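Local coordinates for hypothetical protein ST1444 (Sulfolobus tokodaii, PDB 2EO0) that resolves four-way DNA junctions formed in genetic recombination, probably as a magnesium-dependent endonuclease that nicks opposing strands in pairs, at residues 42-47 against 76-81; 48-53 against 137-142; 69-74 against 112-117; 98-103 against 120-125. All blocks are in the same frame, centred on the assembly; numbering follows the deposited sequence.

Interaction 1. Residues 42-47 against 76-81; sequences HVPDII and EGIREF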
# COMPACT_ATOMS: atom_id res chain seq x y z
N HIS A 42 -14.04 -5.19 0.91
CA HIS A 42 -13.79 -3.75 0.86
C HIS A 42 -12.32 -3.38 0.82
O HIS A 42 -11.97 -2.23 1.03
CB HIS A 42 -14.48 -3.04 2.02
CG HIS A 42 -15.97 -3.16 1.97
ND1 HIS A 42 -16.80 -2.47 2.82
CD2 HIS A 42 -16.77 -3.89 1.17
CE1 HIS A 42 -18.05 -2.77 2.54
NE2 HIS A 42 -18.06 -3.63 1.54
N VAL A 43 -11.47 -4.36 0.52
CA VAL A 43 -10.04 -4.09 0.39
C VAL A 43 -9.66 -4.32 -1.08
O VAL A 43 -9.97 -5.38 -1.64
CB VAL A 43 -9.19 -5.03 1.28
CG1 VAL A 43 -9.57 -4.82 2.77
CG2 VAL A 43 -9.42 -6.49 0.86
N PRO A 44 -9.01 -3.34 -1.72
CA PRO A 44 -8.62 -3.51 -3.13
C PRO A 44 -7.88 -4.85 -3.30
O PRO A 44 -7.13 -5.27 -2.41
CB PRO A 44 -7.71 -2.32 -3.40
CG PRO A 44 -8.29 -1.26 -2.52
CD PRO A 44 -8.59 -2.03 -1.22
N ASP A 45 -8.08 -5.51 -4.43
CA ASP A 45 -7.44 -6.81 -4.62
C ASP A 45 -5.95 -6.71 -4.72
O ASP A 45 -5.22 -7.62 -4.32
CB ASP A 45 -7.99 -7.49 -5.87
CG ASP A 45 -9.49 -7.66 -5.82
OD1 ASP A 45 -10.00 -7.76 -4.67
OD2 ASP A 45 -10.13 -7.68 -6.89
N ILE A 46 -5.51 -5.58 -5.26
CA ILE A 46 -4.10 -5.34 -5.45
C ILE A 46 -3.73 -3.96 -4.97
O ILE A 46 -4.40 -2.99 -5.27
CB ILE A 46 -3.71 -5.40 -6.95
CG1 ILE A 46 -4.02 -6.80 -7.51
CG2 ILE A 46 -2.22 -5.04 -7.12
CD1 ILE A 46 -3.86 -6.88 -9.00
N ILE A 47 -2.64 -3.90 -4.23
CA ILE A 47 -2.13 -2.65 -3.72
C ILE A 47 -0.71 -2.61 -4.23
O ILE A 47 0.11 -3.46 -3.87
CB ILE A 47 -2.17 -2.61 -2.18
CG1 ILE A 47 -3.62 -2.59 -1.72
CG2 ILE A 47 -1.38 -1.42 -1.69
CD1 ILE A 47 -3.80 -2.54 -0.24
N GLU A 76 -18.53 1.37 -2.60
CA GLU A 76 -18.36 2.48 -1.69
C GLU A 76 -17.28 2.15 -0.66
O GLU A 76 -16.56 3.05 -0.23
CB GLU A 76 -19.69 2.83 -1.04
CG GLU A 76 -20.72 3.30 -2.06
CD GLU A 76 -22.08 3.58 -1.47
OE1 GLU A 76 -22.42 2.99 -0.42
OE2 GLU A 76 -22.82 4.39 -2.06
N GLY A 77 -17.17 0.88 -0.30
CA GLY A 77 -16.16 0.44 0.65
C GLY A 77 -14.73 0.58 0.14
O GLY A 77 -13.91 1.24 0.76
N ILE A 78 -14.40 -0.04 -1.00
CA ILE A 78 -13.05 0.09 -1.52
C ILE A 78 -12.76 1.55 -1.83
O ILE A 78 -11.62 1.98 -1.85
CB ILE A 78 -12.84 -0.78 -2.78
CG1 ILE A 78 -13.95 -0.53 -3.78
CG2 ILE A 78 -12.84 -2.24 -2.42
CD1 ILE A 78 -14.01 -1.57 -4.91
N ARG A 79 -13.82 2.32 -2.07
CA ARG A 79 -13.70 3.74 -2.34
C ARG A 79 -13.27 4.51 -1.07
O ARG A 79 -12.49 5.46 -1.13
CB ARG A 79 -15.05 4.24 -2.85
CG ARG A 79 -15.11 5.66 -3.35
CD ARG A 79 -16.38 5.83 -4.19
NE ARG A 79 -16.20 5.37 -5.56
CZ ARG A 79 -17.19 5.22 -6.44
NH1 ARG A 79 -18.44 5.49 -6.09
NH2 ARG A 79 -16.92 4.86 -7.69
N GLU A 80 -13.80 4.10 0.07
CA GLU A 80 -13.46 4.74 1.34
C GLU A 80 -12.01 4.39 1.71
O GLU A 80 -11.28 5.18 2.32
CB GLU A 80 -14.43 4.25 2.43
CG GLU A 80 -14.36 5.06 3.71
CD GLU A 80 -14.40 6.56 3.46
OE1 GLU A 80 -15.35 7.03 2.78
OE2 GLU A 80 -13.49 7.27 3.94
N PHE A 81 -11.61 3.19 1.35
CA PHE A 81 -10.26 2.74 1.59
C PHE A 81 -9.33 3.58 0.71
O PHE A 81 -8.22 3.96 1.10
CB PHE A 81 -10.17 1.26 1.24
CG PHE A 81 -8.83 0.66 1.47
CD1 PHE A 81 -7.76 1.00 0.64
CD2 PHE A 81 -8.63 -0.24 2.49
CE1 PHE A 81 -6.52 0.44 0.84
CE2 PHE A 81 -7.37 -0.81 2.70
CZ PHE A 81 -6.32 -0.47 1.87
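H42 and I78 bring the two backbones closest, their CA atoms 4.6 Å apart where the loop leading into strand 46-50 passes over helix 72-85. The imidazole of H42 lies across G77: CA of G77 sits 4.0 Å from the ring centroid, 26° off the normal, a CH-pi contact displaced toward the rim on the ND1 side. A CB on G77 would collide with ND1, so the approach depends on the glycine. I78 directs its CG2 branch at the H42 carbonyl group, with CG2 3.5 Å from H42 C. One helical turn beyond G77, F81 has CG anti to its backbone N (chi1 -179°), and its ring receives P44 over one face, CD of P44 being 3.7 Å from the centroid and 14° off the normal. I47 crosses F81 at about a right angle, its CD1 3.9 Å from CZ of F81. A28 of the second subunit also packs on F81. D45, a probable magnesium ligand in this PD-(D/E)XK nuclease fold, forms a classic beta bulge with I46 opposite I57. The loop just before D45 is thus held to the helix by van der Waals and CH-pi packing, and the D45 carboxylate takes no part; its OD2 accepts from V59 N.

Interaction 2. Residues 48-53 against 137-142; sequences ALKSGV and SKISRT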
# COMPACT_ATOMS: atom_id res chain seq x y z
N ALA A 48 -0.43 -1.61 -5.06
CA ALA A 48 0.88 -1.47 -5.67
C ALA A 48 1.53 -0.11 -5.37
O ALA A 48 0.94 0.93 -5.62
CB ALA A 48 0.75 -1.69 -7.19
N LEU A 49 2.75 -0.15 -4.83
CA LEU A 49 3.48 1.07 -4.48
C LEU A 49 4.78 1.20 -5.26
O LEU A 49 5.48 0.22 -5.53
CB LEU A 49 3.82 1.07 -2.98
CG LEU A 49 2.79 0.40 -2.07
CD1 LEU A 49 3.47 -0.06 -0.77
CD2 LEU A 49 1.63 1.35 -1.82
N LYS A 50 5.10 2.43 -5.61
CA LYS A 50 6.32 2.69 -6.31
C LYS A 50 6.68 4.15 -6.22
O LYS A 50 5.90 5.02 -6.61
CB LYS A 50 6.22 2.28 -7.79
CG LYS A 50 7.56 2.48 -8.53
CD LYS A 50 7.54 1.98 -9.98
CE LYS A 50 8.92 2.21 -10.63
NZ LYS A 50 9.04 1.65 -12.02
N SER A 51 7.86 4.42 -5.68
CA SER A 51 8.35 5.79 -5.57
C SER A 51 7.38 6.77 -4.90
O SER A 51 7.27 7.91 -5.30
CB SER A 51 8.71 6.29 -6.97
OG SER A 51 9.44 5.29 -7.69
N GLY A 52 6.69 6.35 -3.84
CA GLY A 52 5.77 7.27 -3.21
C GLY A 52 4.37 7.34 -3.82
O GLY A 52 3.50 8.02 -3.26
N VAL A 53 4.14 6.69 -4.97
CA VAL A 53 2.79 6.71 -5.55
C VAL A 53 2.05 5.42 -5.19
O VAL A 53 2.61 4.33 -5.22
CB VAL A 53 2.83 6.91 -7.10
CG1 VAL A 53 1.42 6.72 -7.70
CG2 VAL A 53 3.31 8.32 -7.42
N SER A 137 4.20 8.65 -15.12
CA SER A 137 4.05 10.08 -15.30
C SER A 137 3.63 10.75 -14.01
O SER A 137 3.85 11.95 -13.82
CB SER A 137 3.05 10.40 -16.42
OG SER A 137 1.70 10.27 -16.00
N LYS A 138 3.02 9.98 -13.11
CA LYS A 138 2.59 10.52 -11.82
C LYS A 138 3.77 10.58 -10.87
O LYS A 138 3.82 11.41 -9.97
CB LYS A 138 1.46 9.67 -11.22
CG LYS A 138 0.10 9.99 -11.85
CD LYS A 138 -1.06 9.55 -10.97
CE LYS A 138 -1.02 10.21 -9.57
NZ LYS A 138 -2.11 9.72 -8.67
N ILE A 139 4.73 9.69 -11.09
CA ILE A 139 5.95 9.69 -10.31
C ILE A 139 6.71 10.93 -10.72
O ILE A 139 7.16 11.70 -9.87
CB ILE A 139 6.81 8.48 -10.63
CG1 ILE A 139 6.14 7.22 -10.05
CG2 ILE A 139 8.23 8.71 -10.10
CD1 ILE A 139 6.84 5.93 -10.37
N SER A 140 6.83 11.13 -12.02
CA SER A 140 7.55 12.29 -12.55
C SER A 140 6.93 13.57 -12.02
O SER A 140 7.65 14.51 -11.67
CB SER A 140 7.52 12.29 -14.07
OG SER A 140 8.22 11.18 -14.60
N ARG A 141 5.60 13.62 -11.99
CA ARG A 141 4.88 14.78 -11.49
C ARG A 141 5.38 15.12 -10.08
O ARG A 141 5.66 16.27 -9.73
CB ARG A 141 3.38 14.46 -11.46
CG ARG A 141 2.52 15.52 -10.80
CD ARG A 141 1.06 15.12 -10.77
NE ARG A 141 0.53 14.90 -12.11
CZ ARG A 141 -0.77 14.87 -12.41
NH1 ARG A 141 -1.68 15.04 -11.46
NH2 ARG A 141 -1.16 14.67 -13.67
N THR A 142 5.50 14.07 -9.28
CA THR A 142 5.95 14.20 -7.91
C THR A 142 7.34 14.83 -7.78
O THR A 142 7.59 15.60 -6.86
CB THR A 142 5.95 12.80 -7.24
OG1 THR A 142 4.60 12.33 -7.13
CG2 THR A 142 6.60 12.85 -5.88
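I139 carries CG1 anti to its carbonyl carbon (chi1 -71°) and CD1 extended beyond it (chi2 176°), and the tip reaches the turn, at K50, S51 and V53. V53 answers with CG2, likewise anti to its own carbonyl carbon, which comes 4.0 Å from CG1 of I139 as the two side chains cross obliquely. CD1 of I139 touches S51 at both CB and OG, 3.8 Å from OG, and lies 4.0 Å from CG of K50; the K50 and I139 side chains cross at about a right angle. K50 to V53 form a type I' turn, the beta hairpin link between strands 46-50 and 53-61, and helix 128-143 packs on this end of the mixed sheet. An alanine in place of I139 would probably open a gap beside V53 CG2 and leave the turn without its apolar contact at S51 and K50. V53 CG2 also lies 4.0 Å from K138 O; that carbonyl accepts from T142 N and from T142 OG1, the latter at 3.1 Å. The K50 ammonium bonds K25 O and pairs with E136, while K138 NZ pairs with E88, and backbone bonds from S51 and G52 run to the second subunit.

Interaction 3. Residues 69-74 against 112-117; sequences YIEKEQ and GGNYAI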
# COMPACT_ATOMS: atom_id res chain seq x y z
N TYR A 69 -21.32 -4.37 -13.92
CA TYR A 69 -21.92 -3.90 -12.69
C TYR A 69 -21.09 -4.22 -11.48
O TYR A 69 -20.57 -5.32 -11.34
CB TYR A 69 -23.30 -4.53 -12.53
CG TYR A 69 -24.37 -3.91 -13.39
CD1 TYR A 69 -25.00 -2.72 -13.00
CD2 TYR A 69 -24.75 -4.49 -14.60
CE1 TYR A 69 -25.99 -2.12 -13.79
CE2 TYR A 69 -25.74 -3.90 -15.41
CZ TYR A 69 -26.35 -2.72 -14.99
OH TYR A 69 -27.33 -2.13 -15.77
N ILE A 70 -20.96 -3.25 -10.58
CA ILE A 70 -20.25 -3.48 -9.34
C ILE A 70 -21.19 -3.07 -8.21
O ILE A 70 -21.78 -2.00 -8.24
CB ILE A 70 -18.97 -2.67 -9.29
CG1 ILE A 70 -18.24 -2.95 -7.98
CG2 ILE A 70 -19.29 -1.21 -9.46
CD1 ILE A 70 -16.82 -2.45 -7.96
N GLU A 71 -21.35 -3.97 -7.25
CA GLU A 71 -22.24 -3.79 -6.10
C GLU A 71 -21.95 -2.55 -5.25
O GLU A 71 -20.80 -2.26 -4.89
CB GLU A 71 -22.17 -5.05 -5.23
CG GLU A 71 -23.22 -5.15 -4.14
CD GLU A 71 -22.81 -4.44 -2.87
OE1 GLU A 71 -21.68 -4.66 -2.41
OE2 GLU A 71 -23.62 -3.67 -2.34
N LYS A 72 -23.03 -1.84 -4.94
CA LYS A 72 -23.00 -0.60 -4.18
C LYS A 72 -22.10 -0.55 -2.94
O LYS A 72 -21.19 0.29 -2.85
CB LYS A 72 -24.43 -0.25 -3.79
CG LYS A 72 -24.61 0.99 -2.94
CD LYS A 72 -26.01 0.98 -2.33
CE LYS A 72 -26.29 2.25 -1.52
NZ LYS A 72 -25.37 2.42 -0.35
N GLU A 73 -22.37 -1.43 -1.97
CA GLU A 73 -21.62 -1.47 -0.73
C GLU A 73 -20.16 -1.80 -0.92
O GLU A 73 -19.31 -1.26 -0.22
CB GLU A 73 -22.27 -2.46 0.25
CG GLU A 73 -23.35 -1.81 1.12
CD GLU A 73 -24.16 -2.80 1.97
OE1 GLU A 73 -23.62 -3.83 2.44
OE2 GLU A 73 -25.35 -2.51 2.19
N GLN A 74 -19.86 -2.69 -1.87
CA GLN A 74 -18.49 -3.05 -2.15
C GLN A 74 -17.75 -1.89 -2.82
O GLN A 74 -16.59 -1.63 -2.53
CB GLN A 74 -18.43 -4.28 -3.06
CG GLN A 74 -17.09 -4.46 -3.79
CD GLN A 74 -16.98 -5.79 -4.49
OE1 GLN A 74 -16.97 -5.87 -5.72
NE2 GLN A 74 -16.91 -6.86 -3.71
N GLY A 112 -30.70 1.99 -9.66
CA GLY A 112 -30.86 1.08 -8.54
C GLY A 112 -29.92 1.29 -7.36
O GLY A 112 -30.23 0.86 -6.25
N GLY A 113 -28.77 1.93 -7.60
CA GLY A 113 -27.82 2.19 -6.52
C GLY A 113 -26.43 1.60 -6.68
O GLY A 113 -25.49 1.94 -5.96
N ASN A 114 -26.28 0.68 -7.63
CA ASN A 114 -24.98 0.09 -7.83
C ASN A 114 -24.20 0.96 -8.79
O ASN A 114 -24.62 2.06 -9.13
CB ASN A 114 -25.13 -1.34 -8.36
CG ASN A 114 -26.04 -2.17 -7.51
OD1 ASN A 114 -27.22 -2.33 -7.82
ND2 ASN A 114 -25.52 -2.68 -6.40
N TYR A 115 -23.05 0.47 -9.22
CA TYR A 115 -22.21 1.24 -10.11
C TYR A 115 -21.93 0.42 -11.34
O TYR A 115 -21.84 -0.81 -11.27
CB TYR A 115 -20.92 1.61 -9.40
CG TYR A 115 -21.16 2.52 -8.21
CD1 TYR A 115 -21.16 3.89 -8.35
CD2 TYR A 115 -21.49 1.99 -6.97
CE1 TYR A 115 -21.47 4.72 -7.28
CE2 TYR A 115 -21.80 2.80 -5.92
CZ TYR A 115 -21.80 4.16 -6.06
OH TYR A 115 -22.14 4.97 -4.99
N ALA A 116 -21.82 1.10 -12.47
CA ALA A 116 -21.58 0.42 -13.72
C ALA A 116 -20.88 1.26 -14.74
O ALA A 116 -20.81 2.49 -14.65
CB ALA A 116 -22.89 -0.11 -14.29
N ILE A 117 -20.36 0.55 -15.73
CA ILE A 117 -19.63 1.14 -16.83
C ILE A 117 -19.95 0.22 -18.01
O ILE A 117 -20.06 -1.01 -17.85
CB ILE A 117 -18.10 1.17 -16.50
CG1 ILE A 117 -17.31 1.82 -17.63
CG2 ILE A 117 -17.58 -0.24 -16.16
CD1 ILE A 117 -17.35 3.36 -17.60
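Y69 and I70 pair with A116 and Y115 at the edge of a small antiparallel sheet, in which strand 68-70 flanks strand 115-117 and strand 108-109 lies on its other side. Two backbone hydrogen bonds define the I70-Y115 pair: I70 N to Y115 O is 2.7 Å with 170° at the hydrogen, and Y115 N to I70 O is 2.9 Å. Y69 and A116 form the neighbouring non-hydrogen-bonded pair, where Y69 CA makes a CA-H...O contact with Y115 O.

Among apolar contacts, Y69 sets CD1 3.6 Å from A116 CB. On the other face of the sheet, I70 places CG2 between its backbone N and carbonyl carbon, against Y115 CB. The Y115 ring turns an edge to the start of helix 72-85, with K72 CA 4.0 Å from CE2 of Y115. Its hydroxyl bonds E76 and its ring makes a cation-pi contact with R79. A leucine here lacks the hydroxyl and the ring, and would probably leave E76 OE2 short of a donor and R79 without its aromatic partner.

Polar contacts within 69-74 close the helix start. E71 is the N-cap residue, and its carboxylate spans two amides, OE2 accepting from E73 N at 2.6 Å and OE1 from Q74 N at 2.7 Å, each donor standing above the carboxylate plane.

Interaction 4. Residues 98-103 against 120-125; sequences MLRFIK and ETVEKG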
# COMPACT_ATOMS: atom_id res chain seq x y z
N MET A 98 -9.18 -10.17 -23.48
CA MET A 98 -8.41 -8.98 -23.12
C MET A 98 -8.54 -8.52 -21.66
O MET A 98 -9.52 -8.85 -20.96
CB MET A 98 -8.76 -7.82 -24.07
CG MET A 98 -10.19 -7.30 -23.95
SD MET A 98 -10.48 -5.77 -24.92
CE MET A 98 -10.76 -6.48 -26.53
N LEU A 99 -7.52 -7.78 -21.22
CA LEU A 99 -7.41 -7.23 -19.88
C LEU A 99 -7.36 -5.71 -19.97
O LEU A 99 -6.52 -5.13 -20.66
CB LEU A 99 -6.14 -7.73 -19.21
CG LEU A 99 -5.72 -7.11 -17.87
CD1 LEU A 99 -6.71 -7.50 -16.73
CD2 LEU A 99 -4.30 -7.59 -17.57
N ARG A 100 -8.26 -5.05 -19.25
CA ARG A 100 -8.32 -3.60 -19.27
C ARG A 100 -8.42 -2.97 -17.89
O ARG A 100 -8.85 -3.61 -16.92
CB ARG A 100 -9.51 -3.16 -20.10
CG ARG A 100 -9.49 -3.69 -21.49
CD ARG A 100 -8.50 -2.94 -22.32
NE ARG A 100 -8.16 -3.77 -23.46
CZ ARG A 100 -7.75 -3.31 -24.63
NH1 ARG A 100 -7.63 -2.00 -24.81
NH2 ARG A 100 -7.51 -4.16 -25.63
N PHE A 101 -8.07 -1.69 -17.83
CA PHE A 101 -8.08 -0.90 -16.61
C PHE A 101 -8.62 0.48 -16.87
O PHE A 101 -8.19 1.14 -17.81
CB PHE A 101 -6.64 -0.72 -16.09
CG PHE A 101 -5.93 -2.00 -15.83
CD1 PHE A 101 -6.04 -2.62 -14.60
CD2 PHE A 101 -5.19 -2.62 -16.85
CE1 PHE A 101 -5.41 -3.86 -14.38
CE2 PHE A 101 -4.57 -3.84 -16.64
CZ PHE A 101 -4.67 -4.46 -15.41
N ILE A 102 -9.54 0.94 -16.05
CA ILE A 102 -10.05 2.30 -16.17
C ILE A 102 -10.01 2.90 -14.76
O ILE A 102 -9.88 2.16 -13.78
CB ILE A 102 -11.51 2.32 -16.65
CG1 ILE A 102 -12.33 1.35 -15.80
CG2 ILE A 102 -11.58 1.98 -18.13
CD1 ILE A 102 -13.81 1.50 -15.99
N LYS A 103 -10.09 4.22 -14.67
CA LYS A 103 -10.12 4.88 -13.36
C LYS A 103 -11.44 4.48 -12.72
O LYS A 103 -12.49 4.51 -13.37
CB LYS A 103 -10.09 6.40 -13.49
CG LYS A 103 -8.74 7.03 -13.71
CD LYS A 103 -8.90 8.52 -13.95
CE LYS A 103 -7.61 9.32 -13.66
NZ LYS A 103 -6.39 8.84 -14.39
N GLU A 120 -18.10 -1.08 -23.54
CA GLU A 120 -17.49 -0.32 -24.61
C GLU A 120 -16.30 0.45 -24.05
O GLU A 120 -15.18 0.40 -24.59
CB GLU A 120 -18.49 0.68 -25.19
CG GLU A 120 -19.75 0.04 -25.77
CD GLU A 120 -20.37 -1.02 -24.84
OE1 GLU A 120 -20.89 -0.67 -23.77
OE2 GLU A 120 -20.31 -2.21 -25.20
N THR A 121 -16.55 1.16 -22.95
CA THR A 121 -15.53 1.99 -22.32
C THR A 121 -14.32 1.19 -21.85
O THR A 121 -13.18 1.59 -22.07
CB THR A 121 -16.16 2.72 -21.15
OG1 THR A 121 -17.42 3.23 -21.58
CG2 THR A 121 -15.26 3.87 -20.68
N VAL A 122 -14.59 0.06 -21.23
CA VAL A 122 -13.55 -0.83 -20.74
C VAL A 122 -12.69 -1.33 -21.89
O VAL A 122 -11.46 -1.39 -21.79
CB VAL A 122 -14.21 -2.02 -20.00
CG1 VAL A 122 -13.18 -3.09 -19.66
CG2 VAL A 122 -14.90 -1.50 -18.74
N GLU A 123 -13.32 -1.68 -23.00
CA GLU A 123 -12.56 -2.19 -24.13
C GLU A 123 -11.58 -1.13 -24.61
O GLU A 123 -10.47 -1.45 -25.02
CB GLU A 123 -13.49 -2.56 -25.28
CG GLU A 123 -14.55 -3.56 -24.91
CD GLU A 123 -15.30 -4.06 -26.12
OE1 GLU A 123 -15.69 -3.22 -26.96
OE2 GLU A 123 -15.49 -5.28 -26.22
N LYS A 124 -12.01 0.12 -24.54
CA LYS A 124 -11.18 1.24 -24.97
C LYS A 124 -10.32 1.75 -23.81
O LYS A 124 -9.62 2.75 -23.93
CB LYS A 124 -12.08 2.36 -25.52
CG LYS A 124 -11.36 3.64 -25.91
CD LYS A 124 -12.34 4.81 -25.88
CE LYS A 124 -11.68 6.14 -26.22
NZ LYS A 124 -12.66 7.26 -26.08
N GLY A 125 -10.38 1.03 -22.69
CA GLY A 125 -9.59 1.42 -21.53
C GLY A 125 -8.12 1.18 -21.80
O GLY A 125 -7.73 0.90 -22.93
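R100 lies over the last turn of helix 119-123 and the residues that follow it. Its CG is anti to the carbonyl carbon (chi1 -57°), and the bend at chi2 (-76°) sets CD near V122 O and E123 O. The methylene part crowds the first of these, with CG of R100 3.0 Å from V122 O, while CB of R100 packs against CG1 of V122 at 3.7 Å. The guanidinium presents one face to E123 O; NH1 is 2.9 Å from E123 O, but the angle is too poor for a hydrogen bond. Its edge is turned instead to G125 O, which lies near its plane and accepts a weak bond from NH1 at 3.5 Å.

I102, two residues further along the edge strand, also faces the helix. Its CG1 takes the crowded position between backbone N and carbonyl carbon, and its two branches have separate partners: CD1 lies 4.2 Å from V122 CG2, and CG2 4.0 Å from G125 CA. A CB on G125 would clash with CG2 of I102 and press on F101 O, so this close approach rests on the glycine. At the far end of the strand, SD of M98 meets the backbone of E123, 4.2 Å from its CA.

F101, on the reverse side of the strand, packs on I18 of helix 13-24. The contact mixes apolar packing of I102 and V122 with R100 set against backbone carbonyls; with E123 O over its face and G125 O at its edge, the cation is probably favoured by these carbonyls beyond its weak bond.

How the interactions relate
From the N terminus, 42-47 opens interaction 1 and 48-53 opens interaction 2 on the same strand. Residues 69-74 then open interaction 3 before 76-81 closes interaction 1, so 1 and 3 cross on helix 72-85. Interaction 4 opens at 98-103, interaction 3 closes at 112-117, and interaction 4 closes at 120-125; these two also cross. Interaction 2 closes last, at 137-142: it crosses 1 and encloses both 3 and 4. Interactions 1, 2 and 4 join helices 72-85, 128-143 and 119-123 to the central sheet; interaction 3 ties the small sheet to the start of helix 72-85, and its I117 packs against I102 and V122 of interaction 4. Interactions 1 and 2 also adjoin the second subunit.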